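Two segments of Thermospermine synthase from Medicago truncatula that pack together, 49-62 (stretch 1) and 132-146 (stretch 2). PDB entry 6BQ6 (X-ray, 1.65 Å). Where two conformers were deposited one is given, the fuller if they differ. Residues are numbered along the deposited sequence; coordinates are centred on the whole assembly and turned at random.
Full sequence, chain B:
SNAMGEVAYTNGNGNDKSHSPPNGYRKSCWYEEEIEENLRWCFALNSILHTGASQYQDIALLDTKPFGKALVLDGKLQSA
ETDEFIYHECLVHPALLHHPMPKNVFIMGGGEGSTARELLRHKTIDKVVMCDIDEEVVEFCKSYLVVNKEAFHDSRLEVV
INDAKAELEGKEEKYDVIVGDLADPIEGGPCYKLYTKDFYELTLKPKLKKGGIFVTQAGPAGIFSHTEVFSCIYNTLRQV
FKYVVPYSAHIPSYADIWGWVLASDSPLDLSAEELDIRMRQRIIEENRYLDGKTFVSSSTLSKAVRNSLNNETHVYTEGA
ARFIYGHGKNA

Stretch 1 (49-62) LHTGASQYQDIALL
Stretch 2 132-146: DIDEEVVEFCKSYLV

How does the hairpin of stretch 1 lie on the helix of stretch 2? Strands 49-53 and 58-62 pair as an antiparallel hairpin, with Ile59 N to Gly52 O at 3.0 Å and Leu61 N to His50 O at 3.0 Å. Helix 135-144 runs nearly along strand 58-62, 13° between their directions and 9.9 Å at closest axis approach, and therefore against strand 49-53, at 161° and 10.2 Å. The CA of Ile59 lies 7.3 Å from the CA of Val137, and the CA of Leu61 8.4 Å from the CA of Tyr144.

What fills the space between them? Phe140 covers the most surface, its CA-to-CB bond toward the hairpin, chi1 t (-177°) and chi2 81°. Ile59, chi1 m and chi2 t, sets its CG2 over one face of that ring, 4.0 Å from the centroid and 14° off the normal, a CH-pi contact. Leu61 meets the ring at its edge, Leu61 CB to Phe140 CZ 3.8 Å. From the neighbouring strand His50 (chi1 t, chi2 107°) brings its CD2 within 3.3 Å of Phe140 CE1; the two rings are oblique, centroids 4.7 Å apart and planes at 58°.

How do Ile59 and Leu61 extend the apolar contact along the helix? Two residues apart on an extended strand (phi/psi -131/132 and -116/118), both point toward the helix, while Ala60 between them points away. Ile59 CD1 reaches Val137 CG2 at 4.0 Å, one helical turn before Phe140. Leu61, chi1 t and chi2 p, reaches the other end: its CD2 is 4.0 Å from Tyr144 CB, and its CD1 is 3.9 Å from Leu145 CD2, just where the chain leaves helical phi/psi.

What ties the hairpin turn to the start of the helix? Asp134, the N-cap residue (chi1 t, chi2 -11°), uses both carboxylate oxygens. OD1 accepts the capping bond from Glu136 N at 3.1 Å, while OD2 accepts from Ser54 OG at 2.6 Å and from Gln57 NE2 at 2.9 Å, the latter almost linear at 172°. Ser54 (chi1 p) also receives a bond from Gln57 N to its OG, 3.2 Å, so the hydroxyl joins the turn to the cap. Gln57, chi1 p and chi2 t, starts sideways but its end comes nearer the helix. Beside this polar cluster Tyr56, chi1 m and chi2 -75°, receives Ile133 CG2 over one ring face, 4.2 Å from the centroid.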

ATOM      1  N   LEU B  49     -13.539   3.138 -14.575  1.00 28.09           N
ATOM      2  CA  LEU B  49     -14.493   3.444 -15.633  1.00 29.67           C
ATOM      3  C   LEU B  49     -14.843   2.228 -16.442  1.00 31.38           C
ATOM      4  O   LEU B  49     -16.030   1.967 -16.693  1.00 34.35           O
ATOM      5  CB  LEU B  49     -13.998   4.567 -16.534  1.00 29.65           C
ATOM      6  CG  LEU B  49     -13.859   5.951 -15.868  1.00 30.35           C
ATOM      7  CD1 LEU B  49     -13.147   6.898 -16.814  1.00 32.33           C
ATOM      8  CD2 LEU B  49     -15.217   6.529 -15.465  1.00 32.60           C
ATOM      9  N   HIS B  50     -13.804   1.392 -16.619  0.50 31.88           N
ATOM     10  CA  HIS B  50     -13.863   0.045 -17.231  0.50 33.53           C
ATOM     11  C   HIS B  50     -12.696  -0.874 -16.827  0.50 33.24           C
ATOM     12  O   HIS B  50     -11.584  -0.421 -16.558  0.50 32.76           O
ATOM     13  CB  HIS B  50     -13.848   0.173 -18.752  0.50 34.61           C
ATOM     14  CG  HIS B  50     -13.743  -1.143 -19.467  0.50 35.39           C
ATOM     15  ND1 HIS B  50     -14.807  -1.709 -20.132  0.50 36.49           N
ATOM     16  CD2 HIS B  50     -12.704  -2.001 -19.625  0.50 36.76           C
ATOM     17  CE1 HIS B  50     -14.433  -2.856 -20.671  0.50 37.30           C
ATOM     18  NE2 HIS B  50     -13.161  -3.058 -20.379  0.50 37.26           N
ATOM     19  N   THR B  51     -12.940  -2.181 -16.789  0.50 33.25           N
ATOM     20  CA  THR B  51     -11.868  -3.163 -16.606  0.50 33.17           C
ATOM     21  C   THR B  51     -12.208  -4.356 -17.523  0.50 33.29           C
ATOM     22  O   THR B  51     -13.384  -4.663 -17.719  0.50 32.03           O
ATOM     23  CB  THR B  51     -11.700  -3.588 -15.119  0.50 35.21           C
ATOM     24  OG1 THR B  51     -10.985  -2.574 -14.385  0.50 34.85           O
ATOM     25  CG2 THR B  51     -10.932  -4.860 -14.995  0.50 36.38           C
ATOM     26  N   GLY B  52     -11.203  -5.000 -18.110  0.50 32.36           N
ATOM     27  CA  GLY B  52     -11.450  -6.102 -19.061  0.50 32.86           C
ATOM     28  C   GLY B  52     -10.180  -6.833 -19.451  0.50 32.41           C
ATOM     29  O   GLY B  52      -9.184  -6.723 -18.732  0.50 31.75           O
ATOM     30  N   ALA B  53     -10.218  -7.582 -20.568  0.50 32.82           N
ATOM     31  CA  ALA B  53      -9.022  -8.236 -21.127  0.50 31.99           C
ATOM     32  C   ALA B  53      -9.149  -8.957 -22.477  0.50 33.05           C
ATOM     33  O   ALA B  53     -10.159  -9.610 -22.716  0.50 32.78           O
ATOM     34  CB  ALA B  53      -8.494  -9.228 -20.138  0.50 32.77           C
ATOM     35  N   SER B  54      -8.058  -8.933 -23.269  1.00 31.80           N
ATOM     36  CA  SER B  54      -7.847  -9.804 -24.436  1.00 31.88           C
ATOM     37  C   SER B  54      -6.902 -10.899 -23.943  1.00 32.37           C
ATOM     38  O   SER B  54      -6.430 -10.829 -22.812  1.00 30.96           O
ATOM     39  CB  SER B  54      -7.200  -9.000 -25.558  1.00 31.35           C
ATOM     40  OG  SER B  54      -5.821  -8.760 -25.278  1.00 31.60           O
ATOM     41  N   GLN B  55      -6.565 -11.884 -24.786  1.00 33.96           N
ATOM     42  CA  GLN B  55      -5.580 -12.895 -24.332  1.00 34.30           C
ATOM     43  C   GLN B  55      -4.182 -12.330 -24.253  1.00 33.82           C
ATOM     44  O   GLN B  55      -3.331 -12.921 -23.579  1.00 34.08           O
ATOM     45  CB  GLN B  55      -5.630 -14.280 -25.066  1.00 37.79           C
ATOM     46  CG  GLN B  55      -5.283 -14.358 -26.525  1.00 39.92           C
ATOM     47  CD  GLN B  55      -3.780 -14.405 -26.793  1.00 39.03           C
ATOM     48  OE1 GLN B  55      -3.071 -15.351 -26.420  1.00 36.50           O
ATOM     49  NE2 GLN B  55      -3.301 -13.396 -27.468  1.00 40.14           N
ATOM     50  N   TYR B  56      -3.947 -11.169 -24.880  1.00 31.39           N
ATOM     51  CA  TYR B  56      -2.684 -10.464 -24.709  1.00 31.73           C
ATOM     52  C   TYR B  56      -2.563  -9.749 -23.383  1.00 31.98           C
ATOM     53  O   TYR B  56      -1.468  -9.715 -22.810  1.00 32.46           O
ATOM     54  CB  TYR B  56      -2.449  -9.428 -25.807  1.00 30.61           C
ATOM     55  CG  TYR B  56      -2.251 -10.043 -27.131  1.00 31.80           C
ATOM     56  CD1 TYR B  56      -1.043 -10.682 -27.436  1.00 32.75           C
ATOM     57  CD2 TYR B  56      -3.243 -10.002 -28.084  1.00 33.26           C
ATOM     58  CE1 TYR B  56      -0.864 -11.273 -28.667  1.00 33.33           C
ATOM     59  CE2 TYR B  56      -3.070 -10.590 -29.321  1.00 34.21           C
ATOM     60  CZ  TYR B  56      -1.878 -11.237 -29.594  1.00 32.84           C
ATOM     61  OH  TYR B  56      -1.698 -11.847 -30.816  1.00 37.78           O
ATOM     62  N   GLN B  57      -3.632  -9.114 -22.910  1.00 31.87           N
ATOM     63  CA  GLN B  57      -3.477  -8.200 -21.754  1.00 33.55           C
ATOM     64  C   GLN B  57      -4.808  -7.705 -21.205  1.00 32.93           C
ATOM     65  O   GLN B  57      -5.765  -7.610 -21.948  1.00 31.65           O
ATOM     66  CB  GLN B  57      -2.612  -6.982 -22.142  1.00 35.38           C
ATOM     67  CG  GLN B  57      -3.228  -6.144 -23.252  1.00 35.95           C
ATOM     68  CD  GLN B  57      -2.203  -5.386 -24.079  1.00 36.80           C
ATOM     69  OE1 GLN B  57      -1.208  -4.895 -23.547  1.00 38.70           O
ATOM     70  NE2 GLN B  57      -2.452  -5.275 -25.369  1.00 36.33           N
ATOM     71  N   ASP B  58      -4.858  -7.451 -19.894  1.00 34.30           N
ATOM     72  CA  ASP B  58      -5.981  -6.792 -19.244  1.00 35.35           C
ATOM     73  C   ASP B  58      -5.933  -5.306 -19.553  1.00 31.67           C
ATOM     74  O   ASP B  58      -4.876  -4.759 -19.751  1.00 32.49           O
ATOM     75  CB  ASP B  58      -5.954  -6.961 -17.720  1.00 39.50           C
ATOM     76  CG  ASP B  58      -6.167  -8.417 -17.271  1.00 45.43           C
ATOM     77  OD1 ASP B  58      -6.565  -9.283 -18.092  1.00 48.63           O
ATOM     78  OD2 ASP B  58      -5.899  -8.687 -16.082  1.00 48.74           O
ATOM     79  N   ILE B  59      -7.106  -4.701 -19.601  1.00 28.73           N
ATOM     80  CA  ILE B  59      -7.294  -3.335 -20.028  1.00 30.93           C
ATOM     81  C   ILE B  59      -8.160  -2.669 -18.983  1.00 31.90           C
ATOM     82  O   ILE B  59      -9.151  -3.235 -18.595  1.00 33.94           O
ATOM     83  CB  ILE B  59      -8.032  -3.290 -21.392  1.00 33.13           C
ATOM     84  CG1 ILE B  59      -7.266  -4.150 -22.409  1.00 35.35           C
ATOM     85  CG2 ILE B  59      -8.171  -1.845 -21.829  1.00 35.48           C
ATOM     86  CD1 ILE B  59      -8.052  -4.632 -23.599  1.00 36.96           C
ATOM     87  N   ALA B  60      -7.777  -1.481 -18.517  1.00 28.62           N
ATOM     88  CA  ALA B  60      -8.551  -0.736 -17.509  1.00 28.80           C
ATOM     89  C   ALA B  60      -8.453   0.750 -17.819  1.00 27.03           C
ATOM     90  O   ALA B  60      -7.409   1.214 -18.287  1.00 25.74           O
ATOM     91  CB  ALA B  60      -8.015  -1.020 -16.109  1.00 29.78           C
ATOM     92  N   LEU B  61      -9.568   1.462 -17.694  1.00 25.55           N
ATOM     93  CA  LEU B  61      -9.586   2.909 -17.739  1.00 25.31           C
ATOM     94  C   LEU B  61     -10.054   3.457 -16.392  1.00 24.48           C
ATOM     95  O   LEU B  61     -11.175   3.151 -15.930  1.00 26.29           O
ATOM     96  CB  LEU B  61     -10.469   3.393 -18.862  1.00 25.60           C
ATOM     97  CG  LEU B  61     -10.427   4.886 -19.172  1.00 28.07           C
ATOM     98  CD1 LEU B  61      -9.122   5.374 -19.802  1.00 27.93           C
ATOM     99  CD2 LEU B  61     -11.621   5.258 -20.048  1.00 30.30           C
ATOM    100  N   LEU B  62      -9.163   4.215 -15.757  1.00 23.94           N
ATOM    101  CA  LEU B  62      -9.382   4.695 -14.397  1.00 24.92           C
ATOM    102  C   LEU B  62      -9.610   6.162 -14.447  1.00 25.62           C
ATOM    103  O   LEU B  62      -8.989   6.831 -15.218  1.00 27.37           O
ATOM    104  CB  LEU B  62      -8.149   4.420 -13.539  1.00 24.28           C
ATOM    105  CG  LEU B  62      -7.661   2.981 -13.597  1.00 25.79           C
ATOM    106  CD1 LEU B  62      -6.450   2.806 -12.680  1.00 26.37           C
ATOM    107  CD2 LEU B  62      -8.737   1.982 -13.214  1.00 27.14           C
ATOM    108  N   ASP B 132      -1.055  -2.698 -34.914  1.00 25.48           N
ATOM    109  CA  ASP B 132      -1.099  -3.112 -33.500  1.00 27.67           C
ATOM    110  C   ASP B 132      -1.579  -4.527 -33.472  1.00 28.04           C
ATOM    111  O   ASP B 132      -2.420  -4.902 -34.272  1.00 27.64           O
ATOM    112  CB  ASP B 132      -2.031  -2.203 -32.669  1.00 29.40           C
ATOM    113  CG  ASP B 132      -1.813  -2.335 -31.143  1.00 31.44           C
ATOM    114  OD1 ASP B 132      -2.163  -3.377 -30.498  1.00 33.36           O
ATOM    115  OD2 ASP B 132      -1.255  -1.378 -30.557  1.00 32.46           O
ATOM    116  N   ILE B 133      -1.052  -5.299 -32.541  1.00 27.87           N
ATOM    117  CA  ILE B 133      -1.373  -6.703 -32.501  1.00 29.49           C
ATOM    118  C   ILE B 133      -2.708  -6.959 -31.796  1.00 29.03           C
ATOM    119  O   ILE B 133      -3.298  -7.986 -32.014  1.00 28.78           O
ATOM    120  CB  ILE B 133      -0.223  -7.502 -31.900  1.00 31.92           C
ATOM    121  CG1 ILE B 133      -0.285  -8.925 -32.427  1.00 34.91           C
ATOM    122  CG2 ILE B 133      -0.198  -7.388 -30.373  1.00 32.78           C
ATOM    123  CD1 ILE B 133       1.050  -9.634 -32.438  1.00 37.96           C
ATOM    124  N   ASP B 134      -3.180  -6.025 -30.973  1.00 28.53           N
ATOM    125  CA  ASP B 134      -4.324  -6.272 -30.085  1.00 28.30           C
ATOM    126  C   ASP B 134      -5.481  -5.424 -30.506  1.00 28.03           C
ATOM    127  O   ASP B 134      -5.614  -4.279 -30.114  1.00 27.28           O
ATOM    128  CB  ASP B 134      -3.952  -6.032 -28.611  1.00 29.88           C
ATOM    129  CG  ASP B 134      -5.005  -6.556 -27.645  1.00 29.69           C
ATOM    130  OD1 ASP B 134      -6.116  -6.924 -28.090  1.00 31.05           O
ATOM    131  OD2 ASP B 134      -4.689  -6.682 -26.455  1.00 30.03           O
ATOM    132  N   GLU B 135      -6.357  -6.013 -31.321  1.00 27.67           N
ATOM    133  CA  GLU B 135      -7.518  -5.301 -31.794  1.00 28.28           C
ATOM    134  C   GLU B 135      -8.419  -4.834 -30.662  1.00 27.52           C
ATOM    135  O   GLU B 135      -9.105  -3.815 -30.775  1.00 27.64           O
ATOM    136  CB  GLU B 135      -8.309  -6.206 -32.746  1.00 31.31           C
ATOM    137  CG  GLU B 135      -9.449  -5.489 -33.445  1.00 34.69           C
ATOM    138  CD  GLU B 135     -10.022  -6.322 -34.581  1.00 39.39           C
ATOM    139  OE1 GLU B 135      -9.991  -7.566 -34.448  1.00 42.22           O
ATOM    140  OE2 GLU B 135     -10.495  -5.735 -35.591  1.00 40.84           O
ATOM    141  N   GLU B 136      -8.412  -5.537 -29.542  1.00 28.57           N
ATOM    142  CA  GLU B 136      -9.313  -5.139 -28.431  1.00 29.91           C
ATOM    143  C   GLU B 136      -8.861  -3.849 -27.812  1.00 27.77           C
ATOM    144  O   GLU B 136      -9.689  -3.029 -27.445  1.00 28.23           O
ATOM    145  CB  GLU B 136      -9.448  -6.258 -27.411  1.00 33.62           C
ATOM    146  CG  GLU B 136     -10.347  -7.362 -27.980  1.00 38.78           C
ATOM    147  CD  GLU B 136     -10.751  -8.404 -26.961  1.00 42.63           C
ATOM    148  OE1 GLU B 136     -10.922  -8.029 -25.789  1.00 44.24           O
ATOM    149  OE2 GLU B 136     -10.888  -9.598 -27.355  1.00 47.77           O
ATOM    150  N   VAL B 137      -7.557  -3.600 -27.791  1.00 26.79           N
ATOM    151  CA  VAL B 137      -7.046  -2.307 -27.286  1.00 25.47           C
ATOM    152  C   VAL B 137      -7.470  -1.189 -28.245  1.00 24.18           C
ATOM    153  O   VAL B 137      -7.939  -0.151 -27.820  1.00 23.02           O
ATOM    154  CB  VAL B 137      -5.528  -2.319 -27.107  1.00 27.36           C
ATOM    155  CG1 VAL B 137      -4.986  -0.893 -26.854  1.00 28.96           C
ATOM    156  CG2 VAL B 137      -5.136  -3.264 -25.976  1.00 29.67           C
ATOM    157  N   VAL B 138      -7.318  -1.409 -29.552  1.00 23.03           N
ATOM    158  CA  VAL B 138      -7.688  -0.395 -30.542  1.00 24.48           C
ATOM    159  C   VAL B 138      -9.150  -0.060 -30.399  1.00 24.83           C
ATOM    160  O   VAL B 138      -9.540   1.109 -30.364  1.00 24.37           O
ATOM    161  CB  VAL B 138      -7.414  -0.863 -31.985  1.00 25.64           C
ATOM    162  CG1 VAL B 138      -7.959   0.133 -32.992  1.00 26.90           C
ATOM    163  CG2 VAL B 138      -5.916  -1.014 -32.142  1.00 26.14           C
ATOM    164  N   GLU B 139      -9.963  -1.100 -30.353  1.00 25.09           N
ATOM    165  CA  GLU B 139     -11.413  -0.877 -30.324  1.00 26.85           C
ATOM    166  C   GLU B 139     -11.843  -0.219 -29.012  1.00 26.01           C
ATOM    167  O   GLU B 139     -12.713   0.658 -29.017  1.00 24.62           O
ATOM    168  CB  GLU B 139     -12.133  -2.186 -30.586  1.00 29.41           C
ATOM    169  CG  GLU B 139     -12.035  -2.630 -32.051  1.00 32.57           C
ATOM    170  CD  GLU B 139     -12.745  -1.679 -33.036  1.00 36.30           C
ATOM    171  OE1 GLU B 139     -13.757  -1.033 -32.680  1.00 41.92           O
ATOM    172  OE2 GLU B 139     -12.247  -1.510 -34.152  1.00 40.52           O
ATOM    173  N   PHE B 140     -11.193  -0.612 -27.912  1.00 23.45           N
ATOM    174  CA  PHE B 140     -11.455   0.009 -26.619  1.00 24.60           C
ATOM    175  C   PHE B 140     -11.169   1.505 -26.698  1.00 24.03           C
ATOM    176  O   PHE B 140     -11.996   2.328 -26.327  1.00 24.19           O
ATOM    177  CB  PHE B 140     -10.597  -0.620 -25.547  1.00 25.11           C
ATOM    178  CG  PHE B 140     -10.872  -0.071 -24.186  1.00 25.88           C
ATOM    179  CD1 PHE B 140     -11.941  -0.525 -23.475  1.00 27.66           C
ATOM    180  CD2 PHE B 140     -10.128   0.944 -23.682  1.00 25.60           C
ATOM    181  CE1 PHE B 140     -12.248   0.019 -22.246  1.00 29.35           C
ATOM    182  CE2 PHE B 140     -10.410   1.493 -22.428  1.00 27.09           C
ATOM    183  CZ  PHE B 140     -11.465   1.022 -21.712  1.00 28.57           C
ATOM    184  N   CYS B 141      -9.983   1.850 -27.191  1.00 22.47           N
ATOM    185  CA  CYS B 141      -9.571   3.259 -27.229  1.00 22.27           C
ATOM    186  C   CYS B 141     -10.384   4.061 -28.234  1.00 23.50           C
ATOM    187  O   CYS B 141     -10.690   5.201 -27.998  1.00 24.05           O
ATOM    188  CB  CYS B 141      -8.081   3.364 -27.484  1.00 22.33           C
ATOM    189  SG  CYS B 141      -7.132   2.707 -26.105  1.00 23.41           S
ATOM    190  N   LYS B 142     -10.731   3.456 -29.366  1.00 24.79           N
ATOM    191  CA  LYS B 142     -11.558   4.142 -30.332  1.00 26.91           C
ATOM    192  C   LYS B 142     -12.884   4.583 -29.720  1.00 26.95           C
ATOM    193  O   LYS B 142     -13.445   5.649 -30.063  1.00 27.08           O
ATOM    194  CB  LYS B 142     -11.815   3.228 -31.514  1.00 30.05           C
ATOM    195  CG  LYS B 142     -12.584   3.887 -32.611  1.00 34.68           C
ATOM    196  CD  LYS B 142     -12.436   3.111 -33.923  1.00 38.18           C
ATOM    197  CE  LYS B 142     -13.227   3.814 -35.024  1.00 43.68           C
ATOM    198  NZ  LYS B 142     -12.629   3.628 -36.388  1.00 47.75           N
ATOM    199  N   SER B 143     -13.382   3.774 -28.810  1.00 25.41           N
ATOM    200  CA  SER B 143     -14.636   4.086 -28.112  1.00 27.14           C
ATOM    201  C   SER B 143     -14.502   4.981 -26.885  1.00 27.70           C
ATOM    202  O   SER B 143     -15.375   5.849 -26.629  1.00 28.86           O
ATOM    203  CB  SER B 143     -15.357   2.789 -27.725  1.00 29.16           C
ATOM    204  OG  SER B 143     -16.221   2.432 -28.791  1.00 31.45           O
ATOM    205  N   TYR B 144     -13.442   4.779 -26.111  1.00 27.32           N
ATOM    206  CA  TYR B 144     -13.309   5.440 -24.811  1.00 28.20           C
ATOM    207  C   TYR B 144     -12.361   6.590 -24.708  1.00 28.49           C
ATOM    208  O   TYR B 144     -12.486   7.365 -23.765  1.00 29.83           O
ATOM    209  CB  TYR B 144     -12.947   4.413 -23.767  1.00 28.11           C
ATOM    210  CG  TYR B 144     -14.099   3.452 -23.529  1.00 29.86           C
ATOM    211  CD1 TYR B 144     -15.268   3.890 -22.933  1.00 32.91           C
ATOM    212  CD2 TYR B 144     -14.019   2.116 -23.908  1.00 30.62           C
ATOM    213  CE1 TYR B 144     -16.323   2.993 -22.693  1.00 34.35           C
ATOM    214  CE2 TYR B 144     -15.066   1.241 -23.689  1.00 31.82           C
ATOM    215  CZ  TYR B 144     -16.211   1.691 -23.091  1.00 32.94           C
ATOM    216  OH  TYR B 144     -17.235   0.813 -22.828  1.00 35.27           O
ATOM    217  N   LEU B 145     -11.425   6.738 -25.642  1.00 26.15           N
ATOM    218  CA  LEU B 145     -10.535   7.879 -25.594  1.00 27.00           C
ATOM    219  C   LEU B 145     -11.044   8.941 -26.544  1.00 27.37           C
ATOM    220  O   LEU B 145     -10.620   9.041 -27.690  1.00 27.57           O
ATOM    221  CB  LEU B 145      -9.074   7.497 -25.850  1.00 27.30           C
ATOM    222  CG  LEU B 145      -8.451   6.440 -24.941  1.00 28.29           C
ATOM    223  CD1 LEU B 145      -6.942   6.318 -25.174  1.00 27.41           C
ATOM    224  CD2 LEU B 145      -8.727   6.697 -23.477  1.00 29.68           C
ATOM    225  N   VAL B 146     -11.916   9.813 -26.035  1.00 29.02           N
ATOM    226  CA  VAL B 146     -12.608  10.715 -26.933  1.00 31.06           C
ATOM    227  C   VAL B 146     -11.656  11.772 -27.519  1.00 29.59           C
ATOM    228  O   VAL B 146     -11.860  12.221 -28.630  1.00 30.05           O
ATOM    229  CB  VAL B 146     -13.886  11.320 -26.314  1.00 34.10           C
ATOM    230  CG1 VAL B 146     -14.610  12.171 -27.367  1.00 35.30           C
ATOM    231  CG2 VAL B 146     -14.824  10.203 -25.846  1.00 37.53           C
TER